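Local coordinates for protein omega transaminase (Pseudomonas sp., PDB 5LHA) that is an omega (amine) transaminase that probably moves amino groups between amines and carbonyl acceptors, using a pyridoxal phosphate-type cofactor, at residues 415-419 against 420-424; 432-435 against 436-440. All blocks are in the same frame, centred on the assembly; numbering follows the deposited sequence.

Interaction 1 of 2, residues 415-419 against 420-424; sequences EARRA and GVLVR
Ala416 and Val423 meet methyl to methyl, CB of Ala416 lying 4.1 Å from CG2 of Val423. Val423 reaches it with the branch that stands between its own backbone N and carbonyl carbon (chi1 -60°). The same Ala416 CB also meets the outer end of the Val421 carbonyl, 3.7 Å from its O. Arg417 leaves the helix on another side: its chain runs out extended (chi1 169°), which brings CD to 4.4 Å from CD1 of Leu422, and only then bends at chi3. Beyond the bend, one face of the Arg417 guanidinium is turned to CG of Arg418, which sits toward the rim of the flat group. Between these side chains the backbone reverses in a Schellman motif that ends helix 408-418. Val421 N donates to Ala416 O at 3.1 Å. Inside that loop Gly420 N reaches Arg417 O at 2.6 Å, coming from above the carbonyl plane. Gly420 takes a phi of 100°, a value that suits glycine, and from there the chain runs straight into strand 421-426. Along the same last helical turn, Arg418 NH1 and Glu415 OE1 form a salt bridge at 2.9 Å, though the hydrogen bond within it is weak. Val421 faces Leu445, Met446 and Ala449 of helix 440-457, while Leu422 packs on Leu37 and on Tyr88 of the second subunit.

Interaction 2 of 2, residues 432-435 against 436-440; sequences LSPP and LTLTR
Pro434 and Leu438 carry the apolar part of this turn, their side chains crossing at a slant so that both leucine methyls rest on the proline ring. CD1 of Leu438 lies 3.9 Å from CB of Pro434, and CD2 of Leu438 is equally far, 3.9 Å, from the ring's CG. Leu438 gets there because its CG swings anti to the backbone N (chi1 -167°), carrying the branch back over the preceding chain. Its CB passes 3.4 Å from Pro435 O, the same carbonyl that accepts the Leu438 backbone N-H at 3.1 Å. That bond closes a type I beta turn from Pro435 to Leu438, with the donor well above the carbonyl plane. At the corner, the side chains of Leu436 and Thr437 part company. CD2 of Leu436 comes within 4.0 Å of Pro434 O, whereas Thr437 sets its OG1 3.8 Å from CB of Pro435. The turn links strand 429-432 to helix 440-457, and Thr439 right after it is the helix N-cap, its OG1 taking the backbone N of Glu442. Leu438, just before the cap, touches Ala443 in the placing of a hydrophobic staple. Further out, polar side chains hold the turn in position. Asn356 ND2 donates to the carbonyl oxygens of both Leu436 and Leu438, so one amide grips two points of the turn. Arg272 NH1 bonds to Pro434 O, and Asn45 ND2 to Thr437 OG1, fixing the hydroxyl that faces Pro435. On its own side Leu436 packs against Asn66 and Leu386.

Overall arrangement
Interactions 1 and 2 follow one another along the chain, with centres 15 Å apart, and both belong to the C-terminal part of a fold type I transaminase. The first leads from helix 408-418 into strand 421-426; the second leads from its antiparallel neighbour 429-432 into helix 440-457. The two meet through packing, Val423 CG1 lying 3.5 Å from Leu432 CD2, while Val421 and Leu438 both touch helix 440-457. Neither contact includes a residue lining the cofactor pocket. Interaction 2 is buried, and the side chain of Leu436 is about 14 Å from a bound pyridoxamine phosphate; at interaction 1, Leu422 and Arg424 pack on the second subunit.

Interaction 1 of 2, residues 415-419 against 420-424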
loop_
_atom_site.group_PDB
_atom_site.type_symbol
_atom_site.label_atom_id
_atom_site.label_comp_id
_atom_site.label_asym_id
_atom_site.label_seq_id
_atom_site.Cartn_x
_atom_site.Cartn_y
_atom_site.Cartn_z
ATOM N N GLU A 415 -20.549 0.294 -40.133
ATOM C CA GLU A 415 -21.063 0.841 -41.384
ATOM C C GLU A 415 -20.009 1.696 -42.074
ATOM O O GLU A 415 -19.931 1.721 -43.309
ATOM C CB GLU A 415 -22.340 1.642 -41.134
ATOM C CG GLU A 415 -23.034 2.036 -42.420
ATOM C CD GLU A 415 -23.646 0.846 -43.149
ATOM O OE1 GLU A 415 -23.763 -0.244 -42.543
ATOM O OE2 GLU A 415 -23.959 0.985 -44.352
ATOM N N ALA A 416 -19.206 2.421 -41.292
ATOM C CA ALA A 416 -18.040 3.107 -41.840
ATOM C C ALA A 416 -17.098 2.135 -42.542
ATOM O O ALA A 416 -16.562 2.445 -43.610
ATOM C CB ALA A 416 -17.304 3.854 -40.727
ATOM N N ARG A 417 -16.846 0.975 -41.930
ATOM C CA ARG A 417 -15.983 -0.030 -42.545
ATOM C C ARG A 417 -16.577 -0.537 -43.853
ATOM O O ARG A 417 -15.885 -0.617 -44.874
ATOM C CB ARG A 417 -15.758 -1.190 -41.574
ATOM C CG ARG A 417 -15.095 -2.418 -42.177
ATOM C CD ARG A 417 -14.950 -3.509 -41.128
ATOM N NE ARG A 417 -16.249 -3.994 -40.670
ATOM C CZ ARG A 417 -16.980 -4.895 -41.320
ATOM N NH1 ARG A 417 -16.537 -5.420 -42.449
ATOM N NH2 ARG A 417 -18.157 -5.282 -40.841
ATOM N N ARG A 418 -17.867 -0.883 -43.838
ATOM C CA ARG A 418 -18.526 -1.323 -45.060
ATOM C C ARG A 418 -18.396 -0.280 -46.159
ATOM O O ARG A 418 -18.338 -0.629 -47.344
ATOM C CB ARG A 418 -19.995 -1.642 -44.782
ATOM C CG ARG A 418 -20.186 -2.898 -43.942
ATOM C CD ARG A 418 -21.652 -3.295 -43.802
ATOM N NE ARG A 418 -21.824 -4.178 -42.652
ATOM C CZ ARG A 418 -22.198 -3.765 -41.445
ATOM N NH1 ARG A 418 -22.469 -2.483 -41.228
ATOM N NH2 ARG A 418 -22.309 -4.637 -40.452
ATOM N N ALA A 419 -18.330 0.998 -45.784
ATOM C CA ALA A 419 -18.078 2.073 -46.733
ATOM C C ALA A 419 -16.595 2.254 -47.036
ATOM O O ALA A 419 -16.240 3.188 -47.765
ATOM C CB ALA A 419 -18.660 3.389 -46.209
ATOM N N GLY A 420 -15.730 1.390 -46.504
ATOM C CA GLY A 420 -14.340 1.342 -46.910
ATOM C C GLY A 420 -13.339 2.023 -46.001
ATOM O O GLY A 420 -12.209 2.261 -46.437
ATOM N N VAL A 421 -13.711 2.360 -44.767
ATOM C CA VAL A 421 -12.808 3.067 -43.860
ATOM C C VAL A 421 -12.934 2.461 -42.467
ATOM O O VAL A 421 -14.010 2.509 -41.862
ATOM C CB VAL A 421 -13.096 4.579 -43.801
ATOM C CG1 VAL A 421 -12.172 5.245 -42.809
ATOM C CG2 VAL A 421 -12.924 5.213 -45.159
ATOM N N LEU A 422 -11.839 1.914 -41.948
ATOM C CA LEU A 422 -11.818 1.367 -40.597
ATOM C C LEU A 422 -11.524 2.480 -39.599
ATOM O O LEU A 422 -10.513 3.174 -39.720
ATOM C CB LEU A 422 -10.777 0.257 -40.457
ATOM C CG LEU A 422 -10.798 -0.427 -39.084
ATOM C CD1 LEU A 422 -12.161 -1.036 -38.773
ATOM C CD2 LEU A 422 -9.702 -1.466 -38.950
ATOM N N VAL A 423 -12.431 2.672 -38.640
ATOM C CA VAL A 423 -12.264 3.615 -37.539
ATOM C C VAL A 423 -12.490 2.856 -36.235
ATOM O O VAL A 423 -12.891 1.690 -36.231
ATOM C CB VAL A 423 -13.206 4.830 -37.649
ATOM C CG1 VAL A 423 -12.927 5.580 -38.941
ATOM C CG2 VAL A 423 -14.645 4.380 -37.602
ATOM N N ARG A 424 -12.242 3.536 -35.116
ATOM C CA ARG A 424 -12.116 2.866 -33.819
ATOM C C ARG A 424 -13.110 3.374 -32.779
ATOM O O ARG A 424 -12.998 4.531 -32.331
ATOM C CB ARG A 424 -10.686 3.035 -33.306
ATOM C CG ARG A 424 -10.334 2.185 -32.100
ATOM C CD ARG A 424 -8.997 2.610 -31.518
ATOM N NE ARG A 424 -8.725 1.982 -30.226
ATOM C CZ ARG A 424 -7.694 2.291 -29.442
ATOM N NH1 ARG A 424 -6.828 3.231 -29.809
ATOM N NH2 ARG A 424 -7.539 1.672 -28.278
#

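Interaction 2 of 2, residues 432-435 against 436-440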
loop_
_atom_site.group_PDB
_atom_site.type_symbol
_atom_site.label_atom_id
_atom_site.label_comp_id
_atom_site.label_asym_id
_atom_site.label_seq_id
_atom_site.Cartn_x
_atom_site.Cartn_y
_atom_site.Cartn_z
ATOM N N LEU A 432 -10.323 8.604 -34.801
ATOM C CA LEU A 432 -9.663 8.648 -36.101
ATOM C C LEU A 432 -8.171 8.848 -35.858
ATOM O O LEU A 432 -7.781 9.821 -35.213
ATOM C CB LEU A 432 -10.221 9.794 -36.946
ATOM C CG LEU A 432 -11.744 9.961 -36.971
ATOM C CD1 LEU A 432 -12.177 11.076 -37.913
ATOM C CD2 LEU A 432 -12.444 8.661 -37.322
ATOM N N SER A 433 -7.338 7.933 -36.360
ATOM C CA SER A 433 -5.890 8.087 -36.173
ATOM C C SER A 433 -5.107 7.453 -37.321
ATOM O O SER A 433 -4.348 6.494 -37.119
ATOM C CB SER A 433 -5.457 7.500 -34.830
ATOM O OG SER A 433 -5.638 6.100 -34.790
ATOM N N PRO A 434 -5.249 7.980 -38.533
ATOM C CA PRO A 434 -4.672 7.331 -39.708
ATOM C C PRO A 434 -3.176 7.565 -39.792
ATOM O O PRO A 434 -2.618 8.336 -38.993
ATOM C CB PRO A 434 -5.405 8.027 -40.862
ATOM C CG PRO A 434 -5.617 9.408 -40.346
ATOM C CD PRO A 434 -5.918 9.248 -38.881
ATOM N N PRO A 435 -2.489 6.922 -40.748
ATOM C CA PRO A 435 -1.065 7.220 -40.950
ATOM C C PRO A 435 -0.851 8.699 -41.225
ATOM O O PRO A 435 -1.730 9.394 -41.742
ATOM C CB PRO A 435 -0.685 6.357 -42.157
ATOM C CG PRO A 435 -1.648 5.194 -42.105
ATOM C CD PRO A 435 -2.937 5.770 -41.558
ATOM N N LEU A 436 0.328 9.185 -40.851
ATOM C CA LEU A 436 0.634 10.601 -41.022
ATOM C C LEU A 436 0.900 10.969 -42.475
ATOM O O LEU A 436 1.004 12.161 -42.787
ATOM C CB LEU A 436 1.825 10.978 -40.143
ATOM C CG LEU A 436 1.607 10.685 -38.651
ATOM C CD1 LEU A 436 2.673 11.347 -37.789
ATOM C CD2 LEU A 436 0.207 11.077 -38.167
ATOM N N THR A 437 1.005 9.983 -43.361
ATOM C CA THR A 437 1.091 10.220 -44.793
ATOM C C THR A 437 -0.269 10.456 -45.443
ATOM O O THR A 437 -0.325 10.583 -46.670
ATOM C CB THR A 437 1.810 9.055 -45.477
ATOM O OG1 THR A 437 1.109 7.834 -45.214
ATOM C CG2 THR A 437 3.249 8.949 -44.975
ATOM N N LEU A 438 -1.345 10.529 -44.655
ATOM C CA LEU A 438 -2.684 10.750 -45.190
ATOM C C LEU A 438 -2.713 11.951 -46.127
ATOM O O LEU A 438 -2.111 12.990 -45.855
ATOM C CB LEU A 438 -3.672 10.971 -44.050
ATOM C CG LEU A 438 -5.146 10.898 -44.434
ATOM C CD1 LEU A 438 -5.604 9.455 -44.465
ATOM C CD2 LEU A 438 -5.980 11.703 -43.462
ATOM N N THR A 439 -3.408 11.801 -47.247
ATOM C CA THR A 439 -3.522 12.864 -48.234
ATOM C C THR A 439 -4.864 13.578 -48.108
ATOM O O THR A 439 -5.760 13.150 -47.375
ATOM C CB THR A 439 -3.345 12.299 -49.646
ATOM O OG1 THR A 439 -4.426 11.409 -49.948
ATOM C CG2 THR A 439 -2.037 11.538 -49.745
ATOM N N ARG A 440 -4.984 14.702 -48.822
ATOM C CA ARG A 440 -6.281 15.357 -48.968
ATOM C C ARG A 440 -7.335 14.361 -49.434
ATOM O O ARG A 440 -8.423 14.261 -48.854
ATOM C CB ARG A 440 -6.186 16.505 -49.973
ATOM C CG ARG A 440 -5.405 17.727 -49.536
ATOM C CD ARG A 440 -5.672 18.853 -50.524
ATOM N NE ARG A 440 -4.964 20.093 -50.218
ATOM C CZ ARG A 440 -4.878 21.114 -51.063
ATOM N NH1 ARG A 440 -5.450 21.031 -52.256
ATOM N NH2 ARG A 440 -4.220 22.213 -50.724
#